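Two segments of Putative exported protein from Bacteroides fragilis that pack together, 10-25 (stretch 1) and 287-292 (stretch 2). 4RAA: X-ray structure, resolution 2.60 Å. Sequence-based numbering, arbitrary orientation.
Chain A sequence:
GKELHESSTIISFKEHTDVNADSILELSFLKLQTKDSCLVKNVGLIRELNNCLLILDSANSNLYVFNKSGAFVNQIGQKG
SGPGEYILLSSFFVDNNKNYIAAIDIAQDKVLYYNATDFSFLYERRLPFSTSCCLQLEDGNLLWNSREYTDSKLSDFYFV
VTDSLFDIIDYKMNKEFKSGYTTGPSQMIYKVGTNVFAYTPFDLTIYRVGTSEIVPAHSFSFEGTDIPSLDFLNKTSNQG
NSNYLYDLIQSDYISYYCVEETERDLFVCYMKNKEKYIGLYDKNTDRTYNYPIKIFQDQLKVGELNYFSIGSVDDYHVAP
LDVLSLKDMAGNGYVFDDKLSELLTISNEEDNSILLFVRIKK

Stretch 1 10-25: IISFKEHTDVNADSIL
Stretch 2, residues 287-292: RTYNYP

How does stretch 1 begin its passage along stretch 2? Residues 10-13 form a strand and 287-292 another; their axes approach to 6.9 Å and their N-to-C directions differ by 38°, so the chains run roughly the same way. Phe13 lies nearest Thr288, CA to CA 5.9 Å. No backbone hydrogen bond joins the two strands; side chains of stretch 2 reach across instead. Thr288, chi1 p, points its CB toward stretch 1 and donates from OG1 to Ser12 O at 2.8 Å. Thr288 CG2 packs 3.6 Å from Ile11 CG2 (chi1 m, chi2 t). Thr288 CG2 also makes an off-centre CH-pi contact with the Phe13 ring, 4.2 Å from its centroid and 30° off the normal. Phe13 has chi1 m and chi2 -78°.

What holds the turn after the strand? Lys14 is extended (phi/psi -85/157), Glu15 takes helical angles (-58/-63) and His16 extends again (-102/163). The CB atoms of Glu15 and His16 point away from stretch 2, so on the stretch 1 side the closest atoms of Lys14, Glu15 and His16 are backbone atoms. Asn290, chi1 t and chi2 61°, points toward stretch 1: Asn290 CB lies 3.1 Å from Lys14 O, and Asn290 ND2 donates to Glu15 O at 2.7 Å, nearly linear at 175°. The CA atoms of His16 and Asn290 are 5.9 Å apart.

Which residues bring the loop onto the tyrosines? Thr17 (-145/141, chi1 t) points toward stretch 2, its CA 6.0 Å from that of Tyr289. Thr17 CG2 lies over one face of the Tyr291 ring, 3.8 Å from the centroid, and 3.2 Å from Asn290 O. Thr17 OG1 stands at the edge of the Tyr289 ring, 3.9 Å from Tyr289 CD2, and accepts a weak bond from Val19 N at 3.4 Å. Asp18 turns away, whereas Val19 (-93/135, chi1 t) points its CB toward stretch 2, with Val19 CG1 4.1 Å from Tyr289 CE2. Tyr291, chi1 m and chi2 85°, starts with CB pointing away, yet its ring returns so that Tyr291 OH donates to Val19 O at 2.9 Å.

How does the final part close the contact? Asn20 (-76/136, chi1 t) caps the weakly bonded helical turn that follows, Asn20 OD1 accepting from Asp22 N at 2.8 Å; Ser23 OG, with chi1 p, donates to Asn20 O at 2.8 Å. Ala21 CB covers the Tyr291 face opposite Thr17, 4.2 Å from the centroid, so the ring is sandwiched between two methyls. Ile24, chi1 p and chi2 t, points toward stretch 2 and sets Ile24 CD1 over a face of Tyr289 (chi1 m, chi2 87°), 3.5 Å from the centroid.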

# COMPACT_ATOMS: atom_id res chain seq x y z
N ILE A 10 18.50 30.02 -23.51
CA ILE A 10 19.70 29.83 -22.72
C ILE A 10 19.79 30.79 -21.53
O ILE A 10 19.22 31.87 -21.57
CB ILE A 10 20.98 29.96 -23.63
CG1 ILE A 10 22.22 29.24 -23.04
CG2 ILE A 10 21.31 31.42 -23.99
CD1 ILE A 10 22.14 27.72 -23.03
N ILE A 11 20.48 30.34 -20.48
CA ILE A 11 20.83 31.15 -19.31
C ILE A 11 22.35 31.01 -19.23
O ILE A 11 22.86 30.02 -18.70
CB ILE A 11 20.11 30.66 -18.03
CG1 ILE A 11 18.60 30.87 -18.19
CG2 ILE A 11 20.61 31.41 -16.79
CD1 ILE A 11 17.76 30.35 -17.05
N SER A 12 23.06 31.99 -19.79
CA SER A 12 24.52 31.97 -19.86
C SER A 12 25.10 32.57 -18.61
O SER A 12 24.74 33.68 -18.26
CB SER A 12 25.01 32.78 -21.06
OG SER A 12 24.46 32.29 -22.27
N PHE A 13 25.99 31.83 -17.96
CA PHE A 13 26.71 32.28 -16.77
C PHE A 13 28.17 32.55 -17.14
O PHE A 13 28.85 31.65 -17.61
CB PHE A 13 26.66 31.22 -15.68
CG PHE A 13 25.30 31.00 -15.10
CD1 PHE A 13 24.78 31.90 -14.17
CD2 PHE A 13 24.54 29.90 -15.47
CE1 PHE A 13 23.52 31.71 -13.63
CE2 PHE A 13 23.28 29.71 -14.91
CZ PHE A 13 22.77 30.62 -14.00
N LYS A 14 28.64 33.78 -16.94
CA LYS A 14 30.04 34.13 -17.20
C LYS A 14 30.77 33.74 -15.91
O LYS A 14 30.12 33.64 -14.87
CB LYS A 14 30.20 35.61 -17.59
CG LYS A 14 29.23 36.03 -18.69
CD LYS A 14 29.54 37.37 -19.35
CE LYS A 14 30.37 37.24 -20.62
NZ LYS A 14 31.71 36.63 -20.40
N GLU A 15 32.08 33.49 -15.98
CA GLU A 15 32.86 33.02 -14.80
C GLU A 15 32.77 33.98 -13.64
O GLU A 15 32.22 33.64 -12.61
CB GLU A 15 34.34 32.77 -15.10
CG GLU A 15 34.63 31.53 -15.94
CD GLU A 15 36.12 31.22 -16.07
OE1 GLU A 15 36.86 31.34 -15.06
OE2 GLU A 15 36.55 30.81 -17.17
N HIS A 16 33.27 35.19 -13.84
CA HIS A 16 33.32 36.22 -12.81
C HIS A 16 32.22 37.25 -13.00
O HIS A 16 31.59 37.34 -14.06
CB HIS A 16 34.69 36.93 -12.81
CG HIS A 16 35.86 35.99 -12.73
ND1 HIS A 16 36.15 35.24 -11.61
CD2 HIS A 16 36.83 35.70 -13.64
CE1 HIS A 16 37.24 34.52 -11.83
NE2 HIS A 16 37.67 34.78 -13.05
N THR A 17 31.96 37.99 -11.93
CA THR A 17 31.08 39.16 -11.94
C THR A 17 31.71 40.13 -10.96
O THR A 17 32.22 39.69 -9.91
CB THR A 17 29.62 38.88 -11.52
OG1 THR A 17 28.87 40.10 -11.61
CG2 THR A 17 29.51 38.33 -10.08
N ASP A 18 31.70 41.41 -11.28
CA ASP A 18 32.26 42.42 -10.36
C ASP A 18 31.16 43.21 -9.61
O ASP A 18 31.46 44.26 -9.01
CB ASP A 18 33.40 43.25 -11.01
CG ASP A 18 32.99 44.01 -12.25
OD1 ASP A 18 31.83 43.87 -12.72
OD2 ASP A 18 33.84 44.76 -12.77
N VAL A 19 29.94 42.67 -9.60
CA VAL A 19 28.83 43.20 -8.81
C VAL A 19 28.85 42.44 -7.48
O VAL A 19 29.00 41.21 -7.47
CB VAL A 19 27.45 43.02 -9.50
CG1 VAL A 19 26.28 43.31 -8.56
CG2 VAL A 19 27.37 43.90 -10.75
N ASN A 20 28.69 43.18 -6.38
CA ASN A 20 28.65 42.60 -5.03
C ASN A 20 27.26 41.96 -4.83
O ASN A 20 26.24 42.55 -5.19
CB ASN A 20 28.90 43.70 -3.98
CG ASN A 20 29.02 43.16 -2.56
OD1 ASN A 20 28.39 42.18 -2.18
ND2 ASN A 20 29.82 43.84 -1.75
N ALA A 21 27.24 40.75 -4.24
CA ALA A 21 25.98 40.01 -3.99
C ALA A 21 25.06 40.66 -2.94
O ALA A 21 23.85 40.44 -2.96
CB ALA A 21 26.29 38.57 -3.59
N ASP A 22 25.67 41.44 -2.05
CA ASP A 22 24.99 42.20 -1.00
C ASP A 22 23.95 43.17 -1.59
O ASP A 22 22.86 43.30 -1.06
CB ASP A 22 26.05 43.00 -0.19
CG ASP A 22 25.53 43.53 1.13
OD1 ASP A 22 24.92 42.75 1.89
OD2 ASP A 22 25.79 44.73 1.44
N SER A 23 24.28 43.81 -2.71
CA SER A 23 23.40 44.79 -3.37
C SER A 23 22.18 44.20 -4.07
O SER A 23 21.09 44.75 -3.96
CB SER A 23 24.19 45.63 -4.39
OG SER A 23 24.71 44.83 -5.43
N ILE A 24 22.37 43.10 -4.82
CA ILE A 24 21.27 42.44 -5.58
C ILE A 24 20.37 41.47 -4.80
O ILE A 24 19.35 41.02 -5.34
CB ILE A 24 21.77 41.72 -6.88
CG1 ILE A 24 22.84 40.65 -6.59
CG2 ILE A 24 22.29 42.75 -7.89
CD1 ILE A 24 23.24 39.82 -7.78
N LEU A 25 20.73 41.15 -3.54
CA LEU A 25 19.97 40.21 -2.69
C LEU A 25 19.43 40.85 -1.41
O LEU A 25 20.05 41.79 -0.87
CB LEU A 25 20.85 39.02 -2.28
CG LEU A 25 21.38 38.08 -3.37
CD1 LEU A 25 22.44 37.16 -2.79
CD2 LEU A 25 20.25 37.29 -4.01
N ARG A 287 19.12 38.72 -16.05
CA ARG A 287 20.56 38.88 -15.79
C ARG A 287 21.12 37.80 -14.88
O ARG A 287 20.48 37.44 -13.90
CB ARG A 287 20.82 40.26 -15.20
CG ARG A 287 20.66 41.38 -16.23
CD ARG A 287 21.23 42.72 -15.77
NE ARG A 287 22.59 42.60 -15.23
CZ ARG A 287 23.39 43.62 -14.90
NH1 ARG A 287 23.05 44.89 -15.14
NH2 ARG A 287 24.58 43.36 -14.38
N THR A 288 22.32 37.30 -15.23
CA THR A 288 23.03 36.29 -14.44
C THR A 288 24.20 36.88 -13.67
O THR A 288 24.77 37.87 -14.11
CB THR A 288 23.59 35.16 -15.31
OG1 THR A 288 24.50 35.71 -16.28
CG2 THR A 288 22.46 34.39 -16.00
N TYR A 289 24.52 36.27 -12.53
CA TYR A 289 25.64 36.67 -11.66
C TYR A 289 26.24 35.40 -11.09
O TYR A 289 25.52 34.64 -10.45
CB TYR A 289 25.17 37.56 -10.50
CG TYR A 289 24.38 38.78 -10.90
CD1 TYR A 289 22.99 38.71 -11.06
CD2 TYR A 289 25.00 40.02 -11.08
CE1 TYR A 289 22.25 39.84 -11.41
CE2 TYR A 289 24.27 41.16 -11.45
CZ TYR A 289 22.89 41.06 -11.61
OH TYR A 289 22.15 42.17 -11.98
N ASN A 290 27.54 35.18 -11.30
CA ASN A 290 28.23 33.97 -10.85
C ASN A 290 29.30 34.29 -9.82
O ASN A 290 30.08 35.21 -10.01
CB ASN A 290 28.88 33.28 -12.05
CG ASN A 290 29.30 31.86 -11.76
OD1 ASN A 290 28.47 31.01 -11.43
ND2 ASN A 290 30.58 31.57 -11.89
N TYR A 291 29.34 33.51 -8.74
CA TYR A 291 30.26 33.71 -7.61
C TYR A 291 30.83 32.42 -7.07
O TYR A 291 30.07 31.46 -6.92
CB TYR A 291 29.50 34.33 -6.42
CG TYR A 291 28.82 35.65 -6.67
CD1 TYR A 291 27.53 35.69 -7.23
CD2 TYR A 291 29.43 36.87 -6.31
CE1 TYR A 291 26.88 36.90 -7.45
CE2 TYR A 291 28.78 38.09 -6.52
CZ TYR A 291 27.50 38.09 -7.10
OH TYR A 291 26.84 39.27 -7.33
N PRO A 292 32.16 32.37 -6.80
CA PRO A 292 32.66 31.22 -6.02
C PRO A 292 32.07 31.39 -4.62
O PRO A 292 32.06 32.52 -4.11
CB PRO A 292 34.19 31.41 -6.00
CG PRO A 292 34.51 32.46 -7.01
CD PRO A 292 33.25 33.24 -7.27